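WbbM protein (Klebsiella pneumoniae, PDB 6U4B) is a bifunctional glycosyltransferase that acts as an O-antigen polymerase, a trimer whose chains each carry a DUF4422 region and a metal-binding glycosyltransferase family 8 region. Local coordinates at residues D66-I72 against Y86-N91; F290-P296 against Q394-Y399; D334-N340 against L362-N368. One frame throughout, in Å; residues are numbered along the deposited sequence.

Interaction 1. Residues D66-I72 against Y86-N91; sequences DDTGDNI and YWVWKN
Tyr86 and Trp87 both send CG anti to their backbone N (chi1 -178° and -180°), which throws two neighbouring rings off helix 82-91 onto the loop 66-72 that follows strand 47-51 in the DUF4422 part of the chain. Ile72 answers with CG1 between its backbone N and carbonyl carbon; its CG2 then sits over the centre of the Tyr86 ring, 3.9 Å from the centroid, while CG1 and CD1 pack on Tyr86 CB and CG. Lys90 CG lies over the opposite face, toward the rim of the ring. Tyr86 OH donates to Asp70 OD1 at 2.8 Å, on the syn side but well out of the carboxylate plane, with ring and carboxylate almost perpendicular. The Trp87 indole is held at its NE1 corner, where Thr68 OG1 accepts at 3.0 Å and Thr68 O accepts a second, weak and bent bond from the same N-H. Asp66 CA rests over the five-membered ring. The carboxylate of Asp66 turns away to bond with Ser73, Thr83 and the backbone N of Gly53 and Lys54. At the last turn of the helix Asn91 uses its amide against the backbone of Asp70: OD1 takes a weak bond from Asp70 N, and ND2 donates to Asp70 O at 2.6 Å, nearly straight (166°) and close to the amide plane. Asn91 ND2 also donates to Trp87 O, 2.8 Å away.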
loop_
_atom_site.group_PDB
_atom_site.type_symbol
_atom_site.label_atom_id
_atom_site.label_comp_id
_atom_site.label_asym_id
_atom_site.label_seq_id
_atom_site.Cartn_x
_atom_site.Cartn_y
_atom_site.Cartn_z
ATOM N N ASP A 66 -24.958 24.070 -12.697
ATOM C CA ASP A 66 -24.868 25.441 -12.214
ATOM C C ASP A 66 -23.621 25.675 -11.365
ATOM O O ASP A 66 -23.576 26.651 -10.609
ATOM C CB ASP A 66 -26.117 25.797 -11.403
ATOM C CG ASP A 66 -26.292 24.904 -10.187
ATOM O OD1 ASP A 66 -25.579 23.881 -10.088
ATOM O OD2 ASP A 66 -27.133 25.221 -9.325
ATOM N N ASP A 67 -22.612 24.802 -11.471
ATOM C CA ASP A 67 -21.493 24.790 -10.534
ATOM C C ASP A 67 -20.153 25.077 -11.203
ATOM O O ASP A 67 -19.111 24.666 -10.683
ATOM C CB ASP A 67 -21.437 23.447 -9.797
ATOM C CG ASP A 67 -21.260 22.276 -10.739
ATOM O OD1 ASP A 67 -21.604 22.414 -11.934
ATOM O OD2 ASP A 67 -20.783 21.214 -10.286
ATOM N N THR A 68 -20.150 25.774 -12.335
ATOM C CA THR A 68 -18.913 26.174 -12.987
ATOM C C THR A 68 -18.739 27.682 -12.879
ATOM O O THR A 68 -19.716 28.430 -12.776
ATOM C CB THR A 68 -18.888 25.745 -14.455
ATOM O OG1 THR A 68 -20.078 26.199 -15.112
ATOM C CG2 THR A 68 -18.782 24.223 -14.569
ATOM N N GLY A 69 -17.482 28.115 -12.890
ATOM C CA GLY A 69 -17.182 29.521 -12.720
ATOM C C GLY A 69 -17.729 30.058 -11.409
ATOM O O GLY A 69 -17.821 29.353 -10.398
ATOM N N ASP A 70 -18.103 31.336 -11.431
ATOM C CA ASP A 70 -18.688 32.002 -10.269
ATOM C C ASP A 70 -20.112 31.492 -10.066
ATOM O O ASP A 70 -20.989 31.731 -10.902
ATOM C CB ASP A 70 -18.659 33.512 -10.484
ATOM C CG ASP A 70 -19.139 34.291 -9.276
ATOM O OD1 ASP A 70 -19.434 33.676 -8.228
ATOM O OD2 ASP A 70 -19.214 35.533 -9.380
ATOM N N ASN A 71 -20.352 30.799 -8.953
ATOM C CA ASN A 71 -21.604 30.075 -8.779
ATOM C C ASN A 71 -21.901 29.898 -7.298
ATOM O O ASN A 71 -21.020 30.036 -6.445
ATOM C CB ASN A 71 -21.548 28.706 -9.461
ATOM C CG ASN A 71 -20.652 27.730 -8.723
ATOM O OD1 ASN A 71 -21.111 26.978 -7.861
ATOM N ND2 ASN A 71 -19.366 27.743 -9.049
ATOM N N ILE A 72 -23.160 29.565 -7.005
ATOM C CA ILE A 72 -23.606 29.276 -5.644
ATOM C C ILE A 72 -24.332 27.936 -5.626
ATOM O O ILE A 72 -25.329 27.766 -4.915
ATOM C CB ILE A 72 -24.514 30.394 -5.095
ATOM C CG1 ILE A 72 -25.703 30.634 -6.030
ATOM C CG2 ILE A 72 -23.720 31.679 -4.874
ATOM C CD1 ILE A 72 -26.747 31.573 -5.451
ATOM N N TYR A 86 -28.362 32.881 -10.549
ATOM C CA TYR A 86 -27.042 33.411 -10.218
ATOM C C TYR A 86 -26.001 32.982 -11.246
ATOM O O TYR A 86 -25.192 33.799 -11.704
ATOM C CB TYR A 86 -26.631 32.954 -8.817
ATOM C CG TYR A 86 -25.297 33.500 -8.355
ATOM C CD1 TYR A 86 -24.111 32.831 -8.636
ATOM C CD2 TYR A 86 -25.223 34.689 -7.638
ATOM C CE1 TYR A 86 -22.893 33.331 -8.219
ATOM C CE2 TYR A 86 -24.009 35.195 -7.217
ATOM C CZ TYR A 86 -22.849 34.513 -7.509
ATOM O OH TYR A 86 -21.638 35.016 -7.092
ATOM N N TRP A 87 -26.011 31.700 -11.624
ATOM C CA TRP A 87 -24.990 31.184 -12.532
ATOM C C TRP A 87 -25.074 31.849 -13.900
ATOM O O TRP A 87 -24.044 32.193 -14.493
ATOM C CB TRP A 87 -25.119 29.667 -12.668
ATOM C CG TRP A 87 -24.091 29.068 -13.581
ATOM C CD1 TRP A 87 -22.836 28.649 -13.242
ATOM C CD2 TRP A 87 -24.228 28.825 -14.986
ATOM N NE1 TRP A 87 -22.185 28.160 -14.347
ATOM C CE2 TRP A 87 -23.018 28.256 -15.431
ATOM C CE3 TRP A 87 -25.258 29.031 -15.910
ATOM C CZ2 TRP A 87 -22.808 27.891 -16.760
ATOM C CZ3 TRP A 87 -25.048 28.669 -17.229
ATOM C CH2 TRP A 87 -23.833 28.106 -17.640
ATOM N N VAL A 88 -26.291 32.034 -14.420
ATOM C CA VAL A 88 -26.454 32.725 -15.697
ATOM C C VAL A 88 -25.998 34.172 -15.576
ATOM O O VAL A 88 -25.313 34.703 -16.460
ATOM C CB VAL A 88 -27.918 32.629 -16.169
ATOM C CG1 VAL A 88 -28.131 33.473 -17.413
ATOM C CG2 VAL A 88 -28.303 31.182 -16.433
ATOM N N TRP A 89 -26.362 34.826 -14.470
ATOM C CA TRP A 89 -25.993 36.219 -14.246
ATOM C C TRP A 89 -24.482 36.414 -14.296
ATOM O O TRP A 89 -23.992 37.362 -14.920
ATOM C CB TRP A 89 -26.558 36.678 -12.900
ATOM C CG TRP A 89 -26.111 38.030 -12.434
ATOM C CD1 TRP A 89 -25.856 39.127 -13.204
ATOM C CD2 TRP A 89 -25.870 38.426 -11.078
ATOM N NE1 TRP A 89 -25.470 40.182 -12.411
ATOM C CE2 TRP A 89 -25.471 39.777 -11.102
ATOM C CE3 TRP A 89 -25.951 37.769 -9.846
ATOM C CZ2 TRP A 89 -25.155 40.483 -9.941
ATOM C CZ3 TRP A 89 -25.638 38.470 -8.695
ATOM C CH2 TRP A 89 -25.245 39.813 -8.751
ATOM N N LYS A 90 -23.727 35.519 -13.662
ATOM C CA LYS A 90 -22.291 35.714 -13.500
ATOM C C LYS A 90 -21.455 35.138 -14.636
ATOM O O LYS A 90 -20.317 35.582 -14.829
ATOM C CB LYS A 90 -21.820 35.092 -12.181
ATOM C CG LYS A 90 -22.329 35.805 -10.947
ATOM C CD LYS A 90 -21.906 37.265 -10.955
ATOM C CE LYS A 90 -22.252 37.946 -9.644
ATOM N NZ LYS A 90 -21.867 39.385 -9.655
ATOM N N ASN A 91 -21.975 34.169 -15.392
ATOM C CA ASN A 91 -21.143 33.409 -16.313
ATOM C C ASN A 91 -21.616 33.404 -17.760
ATOM O O ASN A 91 -20.796 33.154 -18.651
ATOM C CB ASN A 91 -21.022 31.952 -15.837
ATOM C CG ASN A 91 -20.549 31.850 -14.398
ATOM O OD1 ASN A 91 -19.362 32.011 -14.111
ATOM N ND2 ASN A 91 -21.477 31.583 -13.486
#

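Interaction 2. Residues F290-P296 against Q394-Y399; sequences FNGALNP and QLFRRY
Two arginines turn guanidinium faces to the methyl of Ala293. The guanidinium of Arg397 lies flat against the methyl group, with Ala293 CB over its centre and 3.6 Å from Arg397 CZ, while Arg398 brings its own guanidinium face to the same CB, which lies 3.6 Å from Arg398 NE. Both belong to the turn that ends helix 392-395, a type I beta turn from Phe396 to Tyr399 in the glycosyltransferase family 8 region; the partner is the extended connection 290-296 between strands 277-285 and 302-309. Arg397 begins with CG between its backbone N and carbonyl carbon (chi1 61°) and then runs extended, which carries its planar end back along the turn. There Arg397 NH2 donates to Asn291 O at 2.8 Å, Gly292 O receives weak bonds from NH1 and NH2, and NH1 also reaches Gln394 O, so one cation gathers three carbonyls. Arg398, likewise extended, approaches Asn295 with amide and guanidinium planes 76° apart; the NH1 to OD1 bond is short but bent and weak. Leu294 N donates to Leu395 O at 3.2 Å, a nearly straight backbone bond between the segments. On the buried side Leu395 points CD1 at the edge of the Phe290 ring and CD2 at Leu294 CD1, which lies alongside Phe396. This apolar patch backs onto Val336 and Leu338 of strand 333-340. At the far end Pro296 and Tyr399 arrive from opposite directions, and Pro296 CG sits over one face of the Tyr399 ring, toward the rim and 4.0 Å from its centroid, in a CH-pi contact. The Tyr399 hydroxyl hydrogen-bonds to Asp334, and Leu294 O lies near the ring plane, 3.5 Å from Tyr399 CE2.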
loop_
_atom_site.group_PDB
_atom_site.type_symbol
_atom_site.label_atom_id
_atom_site.label_comp_id
_atom_site.label_asym_id
_atom_site.label_seq_id
_atom_site.Cartn_x
_atom_site.Cartn_y
_atom_site.Cartn_z
ATOM N N PHE A 290 -37.390 10.764 -19.911
ATOM C CA PHE A 290 -35.987 11.113 -20.085
ATOM C C PHE A 290 -35.602 10.920 -21.540
ATOM O O PHE A 290 -35.851 9.856 -22.115
ATOM C CB PHE A 290 -35.079 10.270 -19.182
ATOM C CG PHE A 290 -33.616 10.441 -19.471
ATOM C CD1 PHE A 290 -32.932 11.562 -19.022
ATOM C CD2 PHE A 290 -32.926 9.481 -20.200
ATOM C CE1 PHE A 290 -31.585 11.722 -19.291
ATOM C CE2 PHE A 290 -31.582 9.633 -20.476
ATOM C CZ PHE A 290 -30.907 10.754 -20.021
ATOM N N ASN A 291 -34.985 11.951 -22.127
ATOM C CA ASN A 291 -34.609 11.931 -23.536
ATOM C C ASN A 291 -33.171 12.379 -23.771
ATOM O O ASN A 291 -32.770 12.544 -24.930
ATOM C CB ASN A 291 -35.571 12.802 -24.367
ATOM C CG ASN A 291 -35.484 14.288 -24.015
ATOM O OD1 ASN A 291 -34.916 14.674 -22.986
ATOM N ND2 ASN A 291 -36.067 15.124 -24.861
ATOM N N GLY A 292 -32.389 12.572 -22.711
ATOM C CA GLY A 292 -31.032 13.058 -22.834
ATOM C C GLY A 292 -30.034 11.976 -23.214
ATOM O O GLY A 292 -30.376 10.831 -23.518
ATOM N N ALA A 293 -28.763 12.371 -23.198
ATOM C CA ALA A 293 -27.654 11.492 -23.540
ATOM C C ALA A 293 -26.387 12.055 -22.914
ATOM O O ALA A 293 -26.294 13.258 -22.650
ATOM C CB ALA A 293 -27.488 11.348 -25.058
ATOM N N LEU A 294 -25.413 11.178 -22.684
ATOM C CA LEU A 294 -24.153 11.581 -22.077
ATOM C C LEU A 294 -23.157 11.995 -23.150
ATOM O O LEU A 294 -23.026 11.333 -24.182
ATOM C CB LEU A 294 -23.574 10.450 -21.229
ATOM C CG LEU A 294 -24.371 10.144 -19.963
ATOM C CD1 LEU A 294 -23.748 8.996 -19.197
ATOM C CD2 LEU A 294 -24.472 11.385 -19.087
ATOM N N ASN A 295 -22.465 13.084 -22.901
ATOM C CA ASN A 295 -21.480 13.513 -23.875
ATOM C C ASN A 295 -20.085 13.047 -23.476
ATOM O O ASN A 295 -19.783 12.913 -22.286
ATOM C CB ASN A 295 -21.485 15.038 -24.015
ATOM C CG ASN A 295 -22.618 15.534 -24.891
ATOM O OD1 ASN A 295 -23.784 15.506 -24.494
ATOM N ND2 ASN A 295 -22.282 15.994 -26.091
ATOM N N PRO A 296 -19.226 12.775 -24.458
ATOM C CA PRO A 296 -17.839 12.420 -24.142
ATOM C C PRO A 296 -17.144 13.544 -23.389
ATOM O O PRO A 296 -17.410 14.728 -23.608
ATOM C CB PRO A 296 -17.208 12.194 -25.521
ATOM C CG PRO A 296 -18.363 11.881 -26.423
ATOM C CD PRO A 296 -19.508 12.696 -25.902
ATOM N N GLN A 394 -28.894 3.893 -26.556
ATOM C CA GLN A 394 -29.665 5.127 -26.438
ATOM C C GLN A 394 -28.945 6.174 -25.593
ATOM O O GLN A 394 -28.760 7.311 -26.036
ATOM C CB GLN A 394 -31.050 4.834 -25.853
ATOM C CG GLN A 394 -32.004 6.029 -25.865
ATOM C CD GLN A 394 -32.487 6.393 -27.264
ATOM O OE1 GLN A 394 -32.169 5.716 -28.244
ATOM N NE2 GLN A 394 -33.263 7.467 -27.359
ATOM N N LEU A 395 -28.529 5.806 -24.379
ATOM C CA LEU A 395 -27.860 6.765 -23.505
ATOM C C LEU A 395 -26.520 7.206 -24.085
ATOM O O LEU A 395 -26.138 8.377 -23.964
ATOM C CB LEU A 395 -27.670 6.162 -22.116
ATOM C CG LEU A 395 -27.052 7.083 -21.062
ATOM C CD1 LEU A 395 -27.978 8.261 -20.780
ATOM C CD2 LEU A 395 -26.735 6.319 -19.784
ATOM N N PHE A 396 -25.798 6.286 -24.726
ATOM C CA PHE A 396 -24.470 6.558 -25.262
ATOM C C PHE A 396 -24.481 6.766 -26.772
ATOM O O PHE A 396 -23.465 6.537 -27.436
ATOM C CB PHE A 396 -23.510 5.430 -24.880
ATOM C CG PHE A 396 -23.274 5.325 -23.402
ATOM C CD1 PHE A 396 -22.263 6.055 -22.802
ATOM C CD2 PHE A 396 -24.073 4.518 -22.610
ATOM C CE1 PHE A 396 -22.042 5.973 -21.443
ATOM C CE2 PHE A 396 -23.858 4.431 -21.246
ATOM C CZ PHE A 396 -22.841 5.162 -20.661
ATOM N N ARG A 397 -25.605 7.234 -27.323
ATOM C CA ARG A 397 -25.757 7.375 -28.767
ATOM C C ARG A 397 -24.819 8.411 -29.376
ATOM O O ARG A 397 -24.702 8.461 -30.605
ATOM C CB ARG A 397 -27.207 7.728 -29.112
ATOM C CG ARG A 397 -27.705 9.046 -28.524
ATOM C CD ARG A 397 -29.143 9.316 -28.953
ATOM N NE ARG A 397 -29.696 10.518 -28.334
ATOM C CZ ARG A 397 -30.273 10.542 -27.138
ATOM N NH1 ARG A 397 -30.364 9.429 -26.422
ATOM N NH2 ARG A 397 -30.754 11.682 -26.653
ATOM N N ARG A 398 -24.152 9.229 -28.565
ATOM C CA ARG A 398 -23.174 10.186 -29.068
ATOM C C ARG A 398 -21.759 9.624 -29.097
ATOM O O ARG A 398 -20.827 10.347 -29.463
ATOM C CB ARG A 398 -23.220 11.469 -28.234
ATOM C CG ARG A 398 -24.465 12.289 -28.512
ATOM C CD ARG A 398 -24.710 13.355 -27.465
ATOM N NE ARG A 398 -26.125 13.709 -27.420
ATOM C CZ ARG A 398 -26.624 14.737 -26.744
ATOM N NH1 ARG A 398 -25.821 15.534 -26.053
ATOM N NH2 ARG A 398 -27.928 14.972 -26.767
ATOM N N TYR A 399 -21.581 8.361 -28.728
ATOM C CA TYR A 399 -20.301 7.678 -28.809
ATOM C C TYR A 399 -20.255 6.809 -30.061
ATOM O O TYR A 399 -21.278 6.287 -30.511
ATOM C CB TYR A 399 -20.071 6.807 -27.571
ATOM C CG TYR A 399 -19.776 7.572 -26.302
ATOM C CD1 TYR A 399 -18.493 7.599 -25.774
ATOM C CD2 TYR A 399 -20.777 8.260 -25.625
ATOM C CE1 TYR A 399 -18.209 8.290 -24.610
ATOM C CE2 TYR A 399 -20.503 8.957 -24.460
ATOM C CZ TYR A 399 -19.214 8.968 -23.957
ATOM O OH TYR A 399 -18.929 9.655 -22.797
#

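Interaction 3. Residues D334-N340 against L362-N368; sequences DIVVLEN and LRFFDVN
Strands 333-340 and 360-366 lie side by side in parallel in the central sheet of the glycosyltransferase family 8 region, their segments turned 37° against each other. Backbone bonds run alternately from one to the other, from Arg363 N to Ile335 O through to Val367 N to Glu339 O. At the start, Arg363 bends at chi3 (-66°) and brings NH2 to the syn lone pair of Asp334 OD1, a 3.0 Å salt bridge. A water joins Asp334 OD1, Ile335 O and Arg363 NE, while Asp334 OD2 turns to Tyr399 and Arg363 NH1 to Asn295 O. These strands are linked through helix 344-352 as a beta-alpha-beta unit, and Leu362 and Phe364 face that helix. On this side Val337 CB lies 3.6 Å from Phe364 CD1, and Leu362 CD2 touches both Ile335 CG2 and Val337 CG2. The other side carries Leu338, whose CB is 3.8 Å from Val367 CG2. Further on, Asp366 OD2 accepts from Asn368 N in an Asx turn and from Asn368 ND2 through its syn lone pair. Asn368 ND2 also donates to Asn340 OD1, 3.2 Å away, with the two amide planes 71° apart.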
loop_
_atom_site.group_PDB
_atom_site.type_symbol
_atom_site.label_atom_id
_atom_site.label_comp_id
_atom_site.label_asym_id
_atom_site.label_seq_id
_atom_site.Cartn_x
_atom_site.Cartn_y
_atom_site.Cartn_z
ATOM N N ASP A 334 -12.902 6.983 -20.218
ATOM C CA ASP A 334 -14.172 7.638 -19.907
ATOM C C ASP A 334 -15.083 6.581 -19.287
ATOM O O ASP A 334 -15.797 5.865 -19.991
ATOM C CB ASP A 334 -14.771 8.247 -21.180
ATOM C CG ASP A 334 -16.074 9.003 -20.935
ATOM O OD1 ASP A 334 -16.622 8.962 -19.813
ATOM O OD2 ASP A 334 -16.552 9.649 -21.891
ATOM N N ILE A 335 -15.051 6.483 -17.962
ATOM C CA ILE A 335 -15.805 5.471 -17.233
ATOM C C ILE A 335 -17.124 6.078 -16.781
ATOM O O ILE A 335 -17.147 7.154 -16.170
ATOM C CB ILE A 335 -15.008 4.933 -16.033
ATOM C CG1 ILE A 335 -13.623 4.455 -16.476
ATOM C CG2 ILE A 335 -15.770 3.804 -15.363
ATOM C CD1 ILE A 335 -12.792 3.859 -15.358
ATOM N N VAL A 336 -18.225 5.393 -17.084
ATOM C CA VAL A 336 -19.555 5.813 -16.659
ATOM C C VAL A 336 -20.205 4.649 -15.930
ATOM O O VAL A 336 -20.325 3.552 -16.490
ATOM C CB VAL A 336 -20.430 6.265 -17.839
ATOM C CG1 VAL A 336 -21.843 6.557 -17.363
ATOM C CG2 VAL A 336 -19.825 7.489 -18.513
ATOM N N VAL A 337 -20.628 4.883 -14.692
ATOM C CA VAL A 337 -21.302 3.873 -13.886
ATOM C C VAL A 337 -22.799 4.147 -13.915
ATOM O O VAL A 337 -23.253 5.210 -13.473
ATOM C CB VAL A 337 -20.773 3.859 -12.445
ATOM C CG1 VAL A 337 -21.684 3.018 -11.562
ATOM C CG2 VAL A 337 -19.341 3.327 -12.406
ATOM N N LEU A 338 -23.566 3.194 -14.443
ATOM C CA LEU A 338 -25.022 3.237 -14.356
ATOM C C LEU A 338 -25.401 2.738 -12.970
ATOM O O LEU A 338 -25.508 1.531 -12.741
ATOM C CB LEU A 338 -25.655 2.383 -15.448
ATOM C CG LEU A 338 -25.115 2.635 -16.858
ATOM C CD1 LEU A 338 -25.772 1.703 -17.868
ATOM C CD2 LEU A 338 -25.324 4.085 -17.242
ATOM N N GLU A 339 -25.596 3.665 -12.036
ATOM C CA GLU A 339 -25.725 3.329 -10.627
ATOM C C GLU A 339 -27.188 3.183 -10.233
ATOM O O GLU A 339 -28.050 3.936 -10.693
ATOM C CB GLU A 339 -25.045 4.382 -9.747
ATOM C CG GLU A 339 -25.555 5.810 -9.920
ATOM C CD GLU A 339 -26.676 6.157 -8.953
ATOM O OE1 GLU A 339 -27.451 7.090 -9.253
ATOM O OE2 GLU A 339 -26.784 5.498 -7.897
ATOM N N ASN A 340 -27.459 2.199 -9.384
ATOM C CA ASN A 340 -28.788 1.938 -8.837
ATOM C C ASN A 340 -28.714 2.176 -7.330
ATOM O O ASN A 340 -28.488 1.250 -6.548
ATOM C CB ASN A 340 -29.252 0.517 -9.169
ATOM C CG ASN A 340 -30.606 0.184 -8.561
ATOM O OD1 ASN A 340 -31.376 1.073 -8.195
ATOM N ND2 ASN A 340 -30.900 -1.108 -8.450
ATOM N N LEU A 362 -14.529 9.449 -14.184
ATOM C CA LEU A 362 -15.579 8.607 -13.622
ATOM C C LEU A 362 -16.819 9.465 -13.417
ATOM O O LEU A 362 -16.763 10.484 -12.720
ATOM C CB LEU A 362 -15.137 7.973 -12.299
ATOM C CG LEU A 362 -15.758 6.646 -11.840
ATOM C CD1 LEU A 362 -16.205 6.729 -10.388
ATOM C CD2 LEU A 362 -16.902 6.178 -12.734
ATOM N N ARG A 363 -17.929 9.058 -14.025
ATOM C CA ARG A 363 -19.201 9.742 -13.865
ATOM C C ARG A 363 -20.279 8.720 -13.535
ATOM O O ARG A 363 -20.150 7.531 -13.837
ATOM C CB ARG A 363 -19.584 10.530 -15.124
ATOM C CG ARG A 363 -18.646 11.682 -15.456
ATOM C CD ARG A 363 -19.017 12.318 -16.786
ATOM N NE ARG A 363 -18.801 11.408 -17.909
ATOM C CZ ARG A 363 -19.279 11.607 -19.135
ATOM N NH1 ARG A 363 -20.010 12.681 -19.403
ATOM N NH2 ARG A 363 -19.029 10.729 -20.095
ATOM N N PHE A 364 -21.344 9.198 -12.900
ATOM C CA PHE A 364 -22.460 8.358 -12.490
ATOM C C PHE A 364 -23.735 8.811 -13.182
ATOM O O PHE A 364 -23.964 10.012 -13.362
ATOM C CB PHE A 364 -22.663 8.400 -10.972
ATOM C CG PHE A 364 -21.556 7.753 -10.196
ATOM C CD1 PHE A 364 -21.555 6.385 -9.978
ATOM C CD2 PHE A 364 -20.518 8.511 -9.680
ATOM C CE1 PHE A 364 -20.532 5.782 -9.263
ATOM C CE2 PHE A 364 -19.493 7.915 -8.963
ATOM C CZ PHE A 364 -19.501 6.550 -8.754
ATOM N N PHE A 365 -24.566 7.843 -13.558
ATOM C CA PHE A 365 -25.888 8.112 -14.104
ATOM C C PHE A 365 -26.889 7.191 -13.426
ATOM O O PHE A 365 -26.648 5.985 -13.312
ATOM C CB PHE A 365 -25.922 7.910 -15.622
ATOM C CG PHE A 365 -27.252 8.238 -16.243
ATOM C CD1 PHE A 365 -27.622 9.556 -16.462
ATOM C CD2 PHE A 365 -28.134 7.231 -16.598
ATOM C CE1 PHE A 365 -28.849 9.867 -17.028
ATOM C CE2 PHE A 365 -29.367 7.534 -17.166
ATOM C CZ PHE A 365 -29.722 8.854 -17.381
ATOM N N ASP A 366 -27.997 7.763 -12.961
ATOM C CA ASP A 366 -29.059 6.980 -12.339
ATOM C C ASP A 366 -29.654 6.014 -13.356
ATOM O O ASP A 366 -30.370 6.431 -14.273
ATOM C CB ASP A 366 -30.140 7.900 -11.769
ATOM C CG ASP A 366 -31.182 7.150 -10.951
ATOM O OD1 ASP A 366 -32.025 7.817 -10.314
ATOM O OD2 ASP A 366 -31.154 5.901 -10.924
ATOM N N VAL A 367 -29.369 4.718 -13.195
ATOM C CA VAL A 367 -29.843 3.720 -14.145
ATOM C C VAL A 367 -31.364 3.667 -14.196
ATOM O O VAL A 367 -31.937 3.276 -15.219
ATOM C CB VAL A 367 -29.244 2.338 -13.799
ATOM C CG1 VAL A 367 -29.929 1.742 -12.574
ATOM C CG2 VAL A 367 -29.325 1.391 -14.994
ATOM N N ASN A 368 -32.039 4.085 -13.121
ATOM C CA ASN A 368 -33.488 3.957 -13.034
ATOM C C ASN A 368 -34.230 4.897 -13.975
ATOM O O ASN A 368 -35.439 4.728 -14.159
ATOM C CB ASN A 368 -33.938 4.188 -11.593
ATOM C CG ASN A 368 -33.361 3.159 -10.640
ATOM O OD1 ASN A 368 -33.753 1.992 -10.663
ATOM N ND2 ASN A 368 -32.419 3.582 -9.802
HETATM O O HOH W 1 -16.516 9.513 -17.172
HETATM O O HOH W 2 -29.839 5.688 -8.513
#

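Interactions 2 and 3 touch, their centres about 12 Å apart, with interaction 3 nested in the chain between the two halves of interaction 2. They are joined by probable hydrogen bonds from Tyr399 OH to Asp334 OD2 (2.5 Å) and from Arg363 NH1 to Asn295 O (2.9 Å), and by Phe290 packing on Phe365. The sheet of interaction 3 leads toward the magnesium site of Asp406, Asp408 and His560: the side chains of Leu338 and Asp406 are about 10 Å apart. Interaction 1 stands apart in the DUF4422 region, its centre about 25 Å from each of the others and touching neither.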